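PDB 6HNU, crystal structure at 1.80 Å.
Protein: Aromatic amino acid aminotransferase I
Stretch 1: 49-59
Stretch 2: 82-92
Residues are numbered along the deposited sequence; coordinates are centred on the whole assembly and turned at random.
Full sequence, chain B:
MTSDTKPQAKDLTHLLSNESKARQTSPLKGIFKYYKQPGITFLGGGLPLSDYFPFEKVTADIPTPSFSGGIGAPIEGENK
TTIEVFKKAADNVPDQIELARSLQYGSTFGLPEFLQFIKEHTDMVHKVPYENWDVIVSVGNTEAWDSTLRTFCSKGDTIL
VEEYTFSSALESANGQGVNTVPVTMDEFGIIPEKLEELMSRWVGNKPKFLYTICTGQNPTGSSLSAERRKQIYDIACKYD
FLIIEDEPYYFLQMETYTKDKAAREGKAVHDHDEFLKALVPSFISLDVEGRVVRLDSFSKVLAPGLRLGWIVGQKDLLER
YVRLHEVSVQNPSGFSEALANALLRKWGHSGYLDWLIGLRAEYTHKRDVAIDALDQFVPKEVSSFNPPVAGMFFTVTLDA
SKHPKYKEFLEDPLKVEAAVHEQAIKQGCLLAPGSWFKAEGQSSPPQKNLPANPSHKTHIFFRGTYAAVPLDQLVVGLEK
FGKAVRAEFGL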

# COMPACT_ATOMS: atom_id res chain seq x y z
N LEU B 49 1.29 0.26 -22.59
CA LEU B 49 2.57 0.20 -23.31
C LEU B 49 3.47 1.23 -22.62
O LEU B 49 2.96 2.34 -22.25
CB LEU B 49 2.36 0.40 -24.83
CG LEU B 49 1.34 1.44 -25.34
CD1 LEU B 49 -0.10 1.23 -24.85
CD2 LEU B 49 1.79 2.87 -25.06
N SER B 50 4.74 0.90 -22.40
CA SER B 50 5.71 1.81 -21.74
C SER B 50 5.94 3.07 -22.61
O SER B 50 6.39 4.09 -22.06
CB SER B 50 6.98 1.08 -21.37
OG SER B 50 7.85 0.94 -22.49
N ASP B 51 5.55 3.04 -23.88
CA ASP B 51 5.80 4.12 -24.88
C ASP B 51 5.26 5.46 -24.37
O ASP B 51 5.91 6.50 -24.65
CB ASP B 51 5.15 3.82 -26.24
CG ASP B 51 5.54 2.50 -26.91
OD1 ASP B 51 6.26 1.67 -26.28
OD2 ASP B 51 5.11 2.31 -28.07
N TYR B 52 4.13 5.49 -23.65
CA TYR B 52 3.51 6.76 -23.21
C TYR B 52 4.00 7.19 -21.81
O TYR B 52 3.73 8.35 -21.48
CB TYR B 52 1.97 6.71 -23.27
CG TYR B 52 1.38 6.35 -24.61
CD1 TYR B 52 2.04 6.60 -25.80
CD2 TYR B 52 0.13 5.73 -24.68
CE1 TYR B 52 1.49 6.24 -27.03
CE2 TYR B 52 -0.44 5.39 -25.90
CZ TYR B 52 0.23 5.65 -27.08
OH TYR B 52 -0.36 5.30 -28.26
N PHE B 53 4.63 6.33 -21.01
CA PHE B 53 5.08 6.69 -19.63
C PHE B 53 5.85 8.01 -19.73
O PHE B 53 6.88 8.04 -20.40
CB PHE B 53 5.97 5.64 -18.95
CG PHE B 53 5.36 4.26 -18.75
CD1 PHE B 53 4.01 4.01 -18.96
CD2 PHE B 53 6.17 3.22 -18.29
CE1 PHE B 53 3.49 2.74 -18.78
CE2 PHE B 53 5.64 1.95 -18.11
CZ PHE B 53 4.30 1.73 -18.31
N PRO B 54 5.34 9.13 -19.15
CA PRO B 54 5.94 10.45 -19.36
C PRO B 54 7.18 10.72 -18.49
O PRO B 54 7.29 11.78 -17.91
CB PRO B 54 4.77 11.39 -19.03
CG PRO B 54 4.07 10.67 -17.89
CD PRO B 54 4.13 9.20 -18.31
N PHE B 55 8.05 9.72 -18.37
CA PHE B 55 9.28 9.76 -17.53
C PHE B 55 10.43 9.15 -18.31
O PHE B 55 10.50 7.92 -18.42
CB PHE B 55 9.09 9.05 -16.19
CG PHE B 55 7.90 9.54 -15.40
CD1 PHE B 55 7.98 10.68 -14.63
CD2 PHE B 55 6.71 8.84 -15.43
CE1 PHE B 55 6.91 11.10 -13.86
CE2 PHE B 55 5.62 9.29 -14.69
CZ PHE B 55 5.73 10.40 -13.90
N GLU B 56 11.31 10.00 -18.83
CA GLU B 56 12.46 9.57 -19.67
C GLU B 56 13.57 9.11 -18.74
O GLU B 56 14.33 8.19 -19.09
CB GLU B 56 12.93 10.70 -20.61
CG GLU B 56 14.23 10.37 -21.32
CD GLU B 56 14.17 9.12 -22.17
OE1 GLU B 56 13.03 8.75 -22.58
OE2 GLU B 56 15.24 8.50 -22.42
N LYS B 57 13.64 9.74 -17.57
CA LYS B 57 14.57 9.33 -16.51
C LYS B 57 14.18 10.02 -15.21
O LYS B 57 13.44 11.03 -15.24
CB LYS B 57 16.02 9.65 -16.88
CG LYS B 57 16.51 11.05 -16.58
CD LYS B 57 17.99 11.23 -16.90
CE LYS B 57 18.45 12.66 -16.70
NZ LYS B 57 19.82 12.89 -17.22
N VAL B 58 14.65 9.41 -14.13
CA VAL B 58 14.63 10.01 -12.76
C VAL B 58 16.07 10.00 -12.25
O VAL B 58 16.87 9.06 -12.63
CB VAL B 58 13.67 9.27 -11.82
CG1 VAL B 58 14.08 7.83 -11.57
CG2 VAL B 58 13.59 10.00 -10.50
N THR B 59 16.42 11.04 -11.50
CA THR B 59 17.77 11.13 -10.88
C THR B 59 17.57 11.46 -9.41
O THR B 59 16.51 11.98 -9.06
CB THR B 59 18.66 12.16 -11.58
OG1 THR B 59 18.23 13.46 -11.19
CG2 THR B 59 18.62 12.03 -13.09
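Stretch 2 82-92: TIEVFKKAADN

Stretch 2 enters as a β-strand, residues 82-86, and runs antiparallel to the short strand 57-59 of stretch 1. The N-to-C directions of the two strands differ by 165°, and their axes approach to 4.6 Å, so they are neighbours in one sheet. Beyond Phe 86 the chain leaves the strand and makes a single 3-10 turn at 89-91; stretch 1 has its own 3-10 segment at 50-52, followed by a loop that leads into its strand.

The register pairs Lys 57 with Phe 86, Val 58 with Val 85, and Thr 59 with Glu 84. Val 58 and Val 85 form the hydrogen-bonded pair: Val 58 N donates to Val 85 O at 2.9 Å, and Val 85 N donates to Val 58 O at 2.8 Å, both nearly straight. The pairs flanking them are of the non-hydrogen-bonded kind, and their CA atoms lie closer, 4.0 Å for Lys 57 and Phe 86 and 4.4 Å for Thr 59 and Glu 84, against 5.3 Å for the two valines. The ladder reaches one step past the strands, where Lys 87 N donates to Glu 56 O at 2.8 Å. CA-H···O contacts run alongside the ladder, from Lys 57 CA to Val 85 O at 3.2 Å, between the bonds of Glu 56 and Val 58, and from Thr 59 CA to Ile 83 O at 3.1 Å, beyond the valine pair.

Val 58 and Val 85 point to the same face of the sheet. Both are buried and β-branched, a shape that favours extended backbone, and they pack with Val 58 CG1 4.0 Å from Val 85 CB. The other face carries Lys 57, Thr 59, Glu 84 and Phe 86. Here Lys 57 does double duty. Its long aliphatic chain lies over one face of the Phe 86 ring. Lys 57 CD is 4.0 Å from the centroid of the Phe 86 ring, while Lys 57 NZ forms a salt bridge with Glu 84 OE2 at 2.7 Å. Thr 59 offers its methyl group to the aliphatic part of Glu 84, Thr 59 CG2 to Glu 84 CG at 3.7 Å.

Lys 87 has the largest area covered by the other stretch. Its CA-to-CB bond points toward stretch 1, and an all-trans chain carries the ammonium group to a cluster of backbone carbonyls. Lys 87 NZ donates to Phe 53 O at 2.8 Å, and makes weak hydrogen bonds to Ser 50 O at 2.9 Å and Asp 51 O at 3.3 Å. A long cationic side chain suits this place, since it can span the gap and give several acceptors a donor.

Glu 56 and Asp 91 bring like charges near each other, Glu 56 OE2 to Asp 91 OD2 at 4.2 Å. One water bridges them, donating to Glu 56 OE2 and to Asp 91 OD2, each at 2.7 Å from the water oxygen, and accepting from Lys 88 N at 3.0 Å. Within stretch 2, Asn 92 braces the end of the strand: Phe 86 N donates to Asn 92 OD1 at 2.8 Å, and Asn 92 ND2 donates to Phe 86 O at 3.3 Å.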

# COMPACT_ATOMS: atom_id res chain seq x y z
N THR B 82 25.28 11.69 -8.25
CA THR B 82 23.98 11.66 -8.95
C THR B 82 23.76 10.23 -9.47
O THR B 82 24.57 9.77 -10.29
CB THR B 82 23.89 12.75 -10.03
OG1 THR B 82 24.07 14.00 -9.37
CG2 THR B 82 22.58 12.71 -10.80
N ILE B 83 22.70 9.58 -9.02
CA ILE B 83 22.24 8.29 -9.60
C ILE B 83 21.13 8.62 -10.61
O ILE B 83 20.34 9.53 -10.37
CB ILE B 83 21.78 7.30 -8.51
CG1 ILE B 83 20.81 7.97 -7.53
CG2 ILE B 83 22.99 6.72 -7.80
CD1 ILE B 83 20.07 7.04 -6.59
N GLU B 84 21.11 7.88 -11.70
CA GLU B 84 20.19 8.06 -12.83
C GLU B 84 19.55 6.72 -13.15
O GLU B 84 20.29 5.70 -13.24
CB GLU B 84 20.95 8.57 -14.04
CG GLU B 84 21.55 9.95 -13.83
CD GLU B 84 21.92 10.61 -15.15
OE1 GLU B 84 22.57 9.92 -15.95
OE2 GLU B 84 21.50 11.78 -15.40
N VAL B 85 18.23 6.72 -13.22
CA VAL B 85 17.46 5.61 -13.82
C VAL B 85 16.73 6.12 -15.06
O VAL B 85 15.70 6.82 -14.95
CB VAL B 85 16.53 4.96 -12.79
CG1 VAL B 85 15.90 3.73 -13.42
CG2 VAL B 85 17.30 4.60 -11.51
N PHE B 86 17.22 5.72 -16.22
CA PHE B 86 16.57 5.97 -17.52
C PHE B 86 15.41 5.00 -17.74
O PHE B 86 15.38 3.88 -17.15
CB PHE B 86 17.61 5.83 -18.63
CG PHE B 86 18.61 6.95 -18.67
CD1 PHE B 86 19.77 6.90 -17.91
CD2 PHE B 86 18.39 8.06 -19.47
CE1 PHE B 86 20.70 7.93 -17.98
CE2 PHE B 86 19.32 9.10 -19.52
CZ PHE B 86 20.46 9.03 -18.77
N LYS B 87 14.50 5.41 -18.64
CA LYS B 87 13.37 4.59 -19.13
C LYS B 87 13.90 3.32 -19.80
O LYS B 87 13.32 2.22 -19.54
CB LYS B 87 12.51 5.44 -20.08
CG LYS B 87 11.29 4.76 -20.67
CD LYS B 87 10.24 5.79 -21.02
CE LYS B 87 9.04 5.25 -21.74
NZ LYS B 87 8.15 6.33 -22.19
N LYS B 88 14.96 3.43 -20.61
CA LYS B 88 15.46 2.28 -21.42
C LYS B 88 16.70 1.66 -20.77
O LYS B 88 17.63 2.40 -20.41
CB LYS B 88 15.82 2.73 -22.85
CG LYS B 88 14.67 3.29 -23.68
CD LYS B 88 15.00 3.53 -25.16
CE LYS B 88 16.47 3.78 -25.45
NZ LYS B 88 16.72 4.32 -26.81
N ALA B 89 16.71 0.32 -20.67
CA ALA B 89 17.82 -0.47 -20.09
C ALA B 89 19.18 -0.06 -20.71
O ALA B 89 20.17 0.16 -19.94
CB ALA B 89 17.54 -1.94 -20.26
N ALA B 90 19.24 0.16 -22.03
CA ALA B 90 20.52 0.42 -22.73
C ALA B 90 21.12 1.74 -22.25
O ALA B 90 22.35 1.91 -22.43
CB ALA B 90 20.35 0.40 -24.23
N ASP B 91 20.32 2.64 -21.67
CA ASP B 91 20.81 3.99 -21.27
C ASP B 91 21.34 3.97 -19.82
O ASP B 91 21.76 5.05 -19.33
CB ASP B 91 19.71 5.04 -21.46
CG ASP B 91 19.37 5.29 -22.92
OD1 ASP B 91 20.26 5.05 -23.77
OD2 ASP B 91 18.24 5.71 -23.19
N ASN B 92 21.29 2.81 -19.14
CA ASN B 92 21.58 2.69 -17.69
C ASN B 92 22.92 1.99 -17.45
O ASN B 92 23.31 1.11 -18.23
CB ASN B 92 20.50 1.91 -16.93
CG ASN B 92 19.28 2.75 -16.64
OD1 ASN B 92 19.42 3.93 -16.32
ND2 ASN B 92 18.10 2.15 -16.73
O HOH W 1 16.04 6.07 -21.68